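Local coordinates for NanS-p (Escherichia phage vB_EcoP_24B, PDB 6YP6), which probably binds carbohydrate, as part of a conserved carbohydrate esterase encoded by a Shiga toxin-carrying bacteriophage, at residues A[45-50]-A[196-201]; A[70-75]-A[154-159]; A[85-90]-A[203-208]. All coordinates share one frame; numbering follows the deposited sequence. Where two conformers were deposited one is given.

Interaction 1 (A[45-50]-A[196-201])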
# COMPACT_ATOMS: atom_id res chain seq x y z
N LEU A 45 -7.52 10.02 -6.81
CA LEU A 45 -6.15 10.18 -7.27
C LEU A 45 -6.07 9.84 -8.75
O LEU A 45 -6.43 8.74 -9.17
CB LEU A 45 -5.20 9.29 -6.46
CG LEU A 45 -5.30 9.49 -4.94
CD1 LEU A 45 -4.39 8.51 -4.24
CD2 LEU A 45 -4.98 10.88 -4.50
N THR A 46 -5.61 10.82 -9.52
CA THR A 46 -5.47 10.71 -10.96
C THR A 46 -4.19 11.42 -11.37
O THR A 46 -3.52 12.08 -10.57
CB THR A 46 -6.64 11.39 -11.70
OG1 THR A 46 -6.69 12.78 -11.36
CG2 THR A 46 -7.96 10.71 -11.38
N LYS A 47 -3.85 11.28 -12.65
CA LYS A 47 -2.76 12.04 -13.25
C LYS A 47 -3.02 12.15 -14.74
O LYS A 47 -3.89 11.48 -15.30
CB LYS A 47 -1.39 11.44 -12.91
CG LYS A 47 -1.23 9.93 -13.14
CD LYS A 47 -0.97 9.60 -14.61
CE LYS A 47 -0.83 8.10 -14.83
NZ LYS A 47 0.49 7.57 -14.44
N GLU A 48 -2.24 13.00 -15.40
CA GLU A 48 -2.29 13.10 -16.85
C GLU A 48 -1.41 12.00 -17.43
O GLU A 48 -0.20 11.96 -17.16
CB GLU A 48 -1.80 14.47 -17.31
CG GLU A 48 -2.69 15.64 -16.90
CD GLU A 48 -4.08 15.57 -17.50
OE1 GLU A 48 -4.26 14.86 -18.51
OE2 GLU A 48 -5.00 16.21 -16.95
N ALA A 49 -2.00 11.10 -18.21
CA ALA A 49 -1.23 9.98 -18.76
C ALA A 49 -0.03 10.49 -19.54
O ALA A 49 -0.12 11.45 -20.31
CB ALA A 49 -2.12 9.14 -19.68
N GLY A 50 1.11 9.83 -19.34
CA GLY A 50 2.36 10.29 -19.89
C GLY A 50 3.14 11.23 -18.99
O GLY A 50 4.36 11.34 -19.13
N VAL A 196 3.20 5.68 -1.47
CA VAL A 196 2.05 5.15 -2.17
C VAL A 196 2.05 5.80 -3.55
O VAL A 196 2.14 7.02 -3.65
CB VAL A 196 0.75 5.46 -1.41
CG1 VAL A 196 -0.41 4.73 -2.05
CG2 VAL A 196 0.88 5.09 0.05
N THR A 197 1.99 4.99 -4.60
CA THR A 197 2.19 5.53 -5.94
C THR A 197 1.45 4.71 -6.98
O THR A 197 1.25 3.52 -6.79
CB THR A 197 3.70 5.56 -6.27
OG1 THR A 197 3.92 6.05 -7.59
CG2 THR A 197 4.34 4.18 -6.17
N ASP A 198 1.10 5.33 -8.10
CA ASP A 198 0.58 4.56 -9.23
C ASP A 198 1.68 4.06 -10.18
O ASP A 198 1.34 3.53 -11.23
CB ASP A 198 -0.55 5.28 -9.99
CG ASP A 198 -0.06 6.43 -10.85
OD1 ASP A 198 0.96 7.04 -10.51
OD2 ASP A 198 -0.73 6.71 -11.89
N ILE A 199 2.95 4.18 -9.78
CA ILE A 199 4.06 3.40 -10.33
C ILE A 199 4.60 3.95 -11.64
O ILE A 199 5.80 4.21 -11.78
CB ILE A 199 3.68 1.90 -10.49
CG1 ILE A 199 3.16 1.29 -9.18
CG2 ILE A 199 4.88 1.11 -11.01
CD1 ILE A 199 2.51 -0.07 -9.37
N THR A 200 3.73 4.08 -12.63
CA THR A 200 4.12 4.29 -14.01
C THR A 200 3.56 5.61 -14.53
O THR A 200 2.53 6.10 -14.06
CB THR A 200 3.61 3.11 -14.86
OG1 THR A 200 3.97 3.31 -16.22
CG2 THR A 200 2.09 2.95 -14.79
N ARG A 201 4.26 6.19 -15.52
CA ARG A 201 3.71 7.35 -16.22
C ARG A 201 2.56 6.97 -17.15
O ARG A 201 1.75 7.83 -17.51
CB ARG A 201 4.80 8.05 -17.02
CG ARG A 201 5.83 8.74 -16.17
CD ARG A 201 6.98 9.24 -17.03
NE ARG A 201 7.77 10.25 -16.34
CZ ARG A 201 7.56 11.56 -16.45
NH1 ARG A 201 6.60 12.03 -17.24
NH2 ARG A 201 8.33 12.40 -15.78
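Gly50 and Arg201 grip each other twice. The backbone N of Gly50 donates to Arg201 O over 2.8 Å, and Arg201 NH1 returns a bond to Gly50 O at 3.0 Å. The second acceptor lies at the edge of the guanidinium, in its plane; the side chain is extended from CG to NE, and NH1 at its end meets this carbonyl. Beside this exposed pair stands a more sheltered ionic one. In the conformer given, one of two deposited for Lys47, NZ forms a salt bridge of 3.0 Å to Asp198 OD2, meeting the carboxylate on its syn side but 30° out of its plane. The lysine chain bends at chi2 (80°) and again at chi4, and CE also comes within 3.3 Å of Asp198 OD2. A weak bond from Lys47 NZ to Arg201 O adds to the link, and Gly202 O supplies a further acceptor.

The carboxylate of Asp198 is in turn set by a second shell: OD1 meets Ser53 OG and Trp54 N, while OD2 also meets Thr204 OG1. Thr197 OG1 accepts from Ile199 N at 3.0 Å, an ST turn at the start of the loop. These loops leave strands 41-46 and 193-197, which belong to different sheets; Leu45 lies on Leu56 of strand 55-59, and Thr197 packs on Tyr93 of strand 88-95.

Interaction 2 (A[70-75]-A[154-159])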
# COMPACT_ATOMS: atom_id res chain seq x y z
N GLY A 70 3.83 -6.15 16.65
CA GLY A 70 2.80 -6.46 15.69
C GLY A 70 1.92 -5.25 15.42
O GLY A 70 2.00 -4.22 16.08
N GLY A 71 1.06 -5.40 14.42
CA GLY A 71 0.19 -4.32 13.98
C GLY A 71 -0.24 -4.58 12.55
O GLY A 71 -0.23 -5.71 12.10
N GLN A 72 -0.61 -3.50 11.85
CA GLN A 72 -1.09 -3.65 10.49
C GLN A 72 -0.76 -2.43 9.66
O GLN A 72 -0.67 -1.31 10.16
CB GLN A 72 -2.61 -3.86 10.45
CG GLN A 72 -3.13 -5.08 11.17
CD GLN A 72 -4.53 -5.43 10.74
OE1 GLN A 72 -5.31 -4.56 10.33
NE2 GLN A 72 -4.85 -6.71 10.77
N ILE A 73 -0.58 -2.66 8.36
CA ILE A 73 -0.61 -1.64 7.31
C ILE A 73 -1.94 -1.84 6.60
O ILE A 73 -2.25 -2.97 6.19
CB ILE A 73 0.54 -1.85 6.32
CG1 ILE A 73 1.91 -1.89 7.02
CG2 ILE A 73 0.49 -0.80 5.20
CD1 ILE A 73 3.05 -2.32 6.11
N ARG A 74 -2.75 -0.79 6.45
CA ARG A 74 -4.09 -0.96 5.91
C ARG A 74 -4.48 0.17 4.97
O ARG A 74 -4.01 1.31 5.08
CB ARG A 74 -5.16 -1.12 7.00
CG ARG A 74 -5.23 0.00 7.98
CD ARG A 74 -6.44 -0.19 8.88
NE ARG A 74 -6.55 0.81 9.94
CZ ARG A 74 -7.17 1.98 9.83
NH1 ARG A 74 -7.71 2.36 8.68
NH2 ARG A 74 -7.22 2.79 10.87
N CYS A 75 -5.39 -0.16 4.05
CA CYS A 75 -5.96 0.82 3.14
C CYS A 75 -7.35 0.36 2.73
O CYS A 75 -7.56 -0.81 2.43
CB CYS A 75 -5.08 0.94 1.89
SG CYS A 75 -5.67 2.06 0.59
N THR A 154 -11.04 -3.49 1.05
CA THR A 154 -10.06 -3.25 2.09
C THR A 154 -8.89 -4.20 1.92
O THR A 154 -9.04 -5.35 1.48
CB THR A 154 -10.65 -3.40 3.50
OG1 THR A 154 -11.13 -4.74 3.69
CG2 THR A 154 -11.79 -2.42 3.70
N LEU A 155 -7.70 -3.71 2.27
CA LEU A 155 -6.49 -4.50 2.21
C LEU A 155 -5.69 -4.20 3.46
O LEU A 155 -5.50 -3.03 3.80
CB LEU A 155 -5.68 -4.13 0.96
CG LEU A 155 -4.34 -4.84 0.78
CD1 LEU A 155 -4.53 -6.34 0.67
CD2 LEU A 155 -3.63 -4.30 -0.46
N ALA A 156 -5.20 -5.22 4.14
CA ALA A 156 -4.32 -5.02 5.27
C ALA A 156 -3.21 -6.06 5.21
O ALA A 156 -3.36 -7.13 4.60
CB ALA A 156 -5.06 -5.09 6.60
N PHE A 157 -2.11 -5.73 5.88
CA PHE A 157 -0.96 -6.62 6.05
C PHE A 157 -0.70 -6.67 7.54
O PHE A 157 -0.32 -5.66 8.13
CB PHE A 157 0.24 -6.10 5.27
CG PHE A 157 -0.04 -6.03 3.80
CD1 PHE A 157 0.12 -7.15 3.01
CD2 PHE A 157 -0.53 -4.88 3.23
CE1 PHE A 157 -0.16 -7.12 1.66
CE2 PHE A 157 -0.81 -4.84 1.87
CZ PHE A 157 -0.63 -5.97 1.09
N ARG A 158 -0.97 -7.82 8.15
CA ARG A 158 -0.91 -7.98 9.60
C ARG A 158 0.42 -8.59 10.01
O ARG A 158 0.81 -9.66 9.52
CB ARG A 158 -2.07 -8.85 10.10
CG ARG A 158 -2.17 -8.88 11.62
CD ARG A 158 -3.42 -9.62 12.13
NE ARG A 158 -3.37 -11.04 11.77
CZ ARG A 158 -4.20 -11.67 10.95
NH1 ARG A 158 -5.24 -11.05 10.39
NH2 ARG A 158 -3.97 -12.95 10.68
N PHE A 159 1.11 -7.90 10.92
CA PHE A 159 2.37 -8.33 11.53
C PHE A 159 2.07 -8.91 12.90
O PHE A 159 1.27 -8.36 13.66
CB PHE A 159 3.31 -7.12 11.67
CG PHE A 159 3.87 -6.61 10.35
CD1 PHE A 159 3.06 -5.93 9.44
CD2 PHE A 159 5.19 -6.81 10.02
CE1 PHE A 159 3.56 -5.49 8.24
CE2 PHE A 159 5.71 -6.34 8.82
CZ PHE A 159 4.89 -5.69 7.93
O HOH W 1 -6.63 -8.53 11.00
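Two neighbouring antiparallel strands of one sheet meet here, Gly71 to Cys75 running against Thr154 to Phe159. Three hydrogen-bonded pairs, Gly71 with Phe159, Ile73 with Phe157 and Cys75 with Leu155, alternate with the non-hydrogen-bonded pairs Gln72 with Arg158 and Arg74 with Ala156. Within the middle pair Ile73 N reaches Phe157 O at 3.0 Å and Phe157 N reaches Ile73 O at 2.8 Å. At the non-hydrogen-bonded positions CA-H groups close on carbonyls, Ala156 CA lying 3.1 Å from Ile73 O.

On the face bearing Gln72 and Arg158, the two side chains lie side by side and point the same way. Arg158 CG stands anti to the backbone N (chi1 -171°), and its methylenes run beside the amide, with Arg158 CD 3.5 Å from Gln72 NE2 in the conformer given of two deposited. The amide and guanidinium planes are 28° apart. A water in the guanidinium plane accepts from Arg158 NH1 at 2.9 Å and, weakly, from Gln72 NE2. Farther out, Arg158 pairs with Asp175 and Arg74 with Glu215.

The other face is apolar. Ile73 CD1 approaches Phe159 CE1 to 3.9 Å, and the CB atoms of Ile73 and Phe157 are 4.4 Å apart. Phe157 stacks on Phe117, while Cys75 rests on Met90 and Phe92 of strand 88-95. Polar side chains on one face and a buried apolar layer against a second sheet are typical of an antiparallel beta sandwich, a fold common among carbohydrate-binding modules.

Interaction 3 (A[85-90]-A[203-208])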
# COMPACT_ATOMS: atom_id res chain seq x y z
N ALA A 85 -6.58 -5.42 -19.06
CA ALA A 85 -5.62 -6.43 -18.67
C ALA A 85 -4.27 -5.79 -18.34
O ALA A 85 -3.75 -4.97 -19.11
CB ALA A 85 -5.42 -7.43 -19.81
N ASN A 86 -3.70 -6.19 -17.21
CA ASN A 86 -2.34 -5.87 -16.77
C ASN A 86 -2.17 -4.45 -16.24
O ASN A 86 -1.06 -4.08 -15.85
CB ASN A 86 -1.32 -6.21 -17.86
CG ASN A 86 -1.52 -7.63 -18.37
OD1 ASN A 86 -1.71 -8.56 -17.57
ND2 ASN A 86 -1.53 -7.81 -19.68
N GLN A 87 -3.24 -3.68 -16.15
CA GLN A 87 -3.15 -2.29 -15.71
C GLN A 87 -3.00 -2.17 -14.20
O GLN A 87 -3.58 -2.95 -13.43
CB GLN A 87 -4.39 -1.56 -16.21
CG GLN A 87 -4.39 -0.07 -16.01
CD GLN A 87 -5.49 0.56 -16.82
OE1 GLN A 87 -6.59 0.87 -16.30
NE2 GLN A 87 -5.26 0.71 -18.10
N TYR A 88 -2.18 -1.22 -13.77
CA TYR A 88 -1.92 -0.99 -12.36
C TYR A 88 -2.95 -0.07 -11.72
O TYR A 88 -3.49 0.83 -12.35
CB TYR A 88 -0.53 -0.35 -12.16
CG TYR A 88 0.59 -1.27 -12.57
CD1 TYR A 88 0.93 -2.40 -11.83
CD2 TYR A 88 1.30 -1.02 -13.74
CE1 TYR A 88 1.94 -3.24 -12.24
CE2 TYR A 88 2.30 -1.86 -14.17
CZ TYR A 88 2.62 -2.97 -13.43
OH TYR A 88 3.62 -3.78 -13.89
N VAL A 89 -3.14 -0.28 -10.41
CA VAL A 89 -3.80 0.67 -9.53
C VAL A 89 -2.74 1.44 -8.74
O VAL A 89 -2.54 2.64 -8.97
CB VAL A 89 -4.82 -0.01 -8.58
CG1 VAL A 89 -5.52 1.05 -7.73
CG2 VAL A 89 -5.83 -0.83 -9.37
N MET A 90 -2.04 0.79 -7.82
CA MET A 90 -1.09 1.49 -6.96
C MET A 90 -0.21 0.48 -6.25
O MET A 90 -0.50 -0.72 -6.21
CB MET A 90 -1.84 2.36 -5.95
CG MET A 90 -2.69 1.60 -4.96
SD MET A 90 -3.73 2.74 -4.05
CE MET A 90 -4.87 1.60 -3.30
N ALA A 203 -0.99 5.11 -18.42
CA ALA A 203 -2.31 5.15 -17.80
C ALA A 203 -2.45 4.05 -16.75
O ALA A 203 -2.10 2.89 -16.98
CB ALA A 203 -3.39 4.97 -18.85
N THR A 204 -3.03 4.44 -15.62
CA THR A 204 -3.39 3.57 -14.50
C THR A 204 -4.86 3.82 -14.16
O THR A 204 -5.47 4.80 -14.61
CB THR A 204 -2.50 3.85 -13.28
OG1 THR A 204 -2.71 5.21 -12.87
CG2 THR A 204 -1.04 3.60 -13.62
N TYR A 205 -5.45 2.95 -13.35
CA TYR A 205 -6.83 3.16 -12.96
C TYR A 205 -6.94 4.37 -12.03
O TYR A 205 -6.21 4.45 -11.04
CB TYR A 205 -7.39 1.98 -12.17
CG TYR A 205 -7.57 0.69 -12.93
CD1 TYR A 205 -8.71 0.44 -13.66
CD2 TYR A 205 -6.60 -0.32 -12.86
CE1 TYR A 205 -8.88 -0.76 -14.31
CE2 TYR A 205 -6.77 -1.52 -13.52
CZ TYR A 205 -7.92 -1.73 -14.25
OH TYR A 205 -8.14 -2.91 -14.93
N PRO A 206 -7.89 5.28 -12.25
CA PRO A 206 -8.22 6.24 -11.18
C PRO A 206 -8.60 5.46 -9.93
O PRO A 206 -9.24 4.40 -10.01
CB PRO A 206 -9.40 7.02 -11.76
CG PRO A 206 -9.25 6.86 -13.25
CD PRO A 206 -8.74 5.46 -13.43
N VAL A 207 -8.21 5.97 -8.76
CA VAL A 207 -8.49 5.29 -7.50
C VAL A 207 -9.01 6.28 -6.48
O VAL A 207 -8.54 7.42 -6.40
CB VAL A 207 -7.25 4.51 -6.99
CG1 VAL A 207 -6.11 5.43 -6.58
CG2 VAL A 207 -7.61 3.56 -5.83
N LEU A 208 -9.99 5.84 -5.70
CA LEU A 208 -10.51 6.58 -4.57
C LEU A 208 -9.96 5.95 -3.30
O LEU A 208 -10.04 4.73 -3.11
CB LEU A 208 -12.04 6.54 -4.53
CG LEU A 208 -12.75 7.62 -5.34
CD1 LEU A 208 -12.43 7.52 -6.80
CD2 LEU A 208 -14.25 7.51 -5.10
O HOH W 2 -3.99 4.80 -9.71
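Gln87 lies over one face of the Tyr205 ring. Its CB lies off the plane and outside the rim near CE2, Gln87 CB to Tyr205 CE2 being 3.6 Å. With CG anti to the backbone N (chi1 -172°), the next carbon makes an off-centre CH-pi contact, Gln87 CG being 4.2 Å from the centroid of the Tyr205 ring. The chain runs on extended, and Gln87 OE1 comes to rest over the ring centre, 3.4 Å from Tyr205 CD1. The amide plane is inclined 69° to the ring.

The ring is held at its far end too, where Tyr205 OH meets Thr121 OG1 and accepts from Ala84 N. Tyr205 N donates to Tyr88 O at 3.1 Å, an almost straight bond (165°). Val89 CG2 packs against Tyr205 CD2 at 3.6 Å, and Val89 CG1 crosses to Val207 CG2 at 3.8 Å. Val89 and Met90 both face Ile119 in a classic beta bulge. A water sits 2.7 Å from Val89 O and 2.6 Å from Tyr205 O, between the two backbones.

One direct hydrogen bond and a water held between backbone carbonyls make the polar part of the contact; the remainder is mainly van der Waals packing. With its carbonyl oxygen over the pi cloud, the Gln87 amide probably gains little electrostatically from the ring, and its contribution is more likely one of close cover.

Overall arrangement
Interactions 1 and 3 sit on the same side of the chain's centre, their own centres 8 Å apart, and are directly bonded: Asp198 OD2 to Thr204 OG1 at 2.7 Å and Leu45 N to Val207 O at 2.8 Å. Asp198 thus serves both, and Asp198 CB also packs on Val89 O. Interaction 2 lies across the centre, about 24 Å from interaction 1 and 21 Å from interaction 3, centre to centre. It still touches interaction 3 through the core, where Cys75 SG meets Met90 CE at 4.0 Å. Interactions 1 and 3 join loops and strand ends of the two sheets; interaction 2 lies within one sheet.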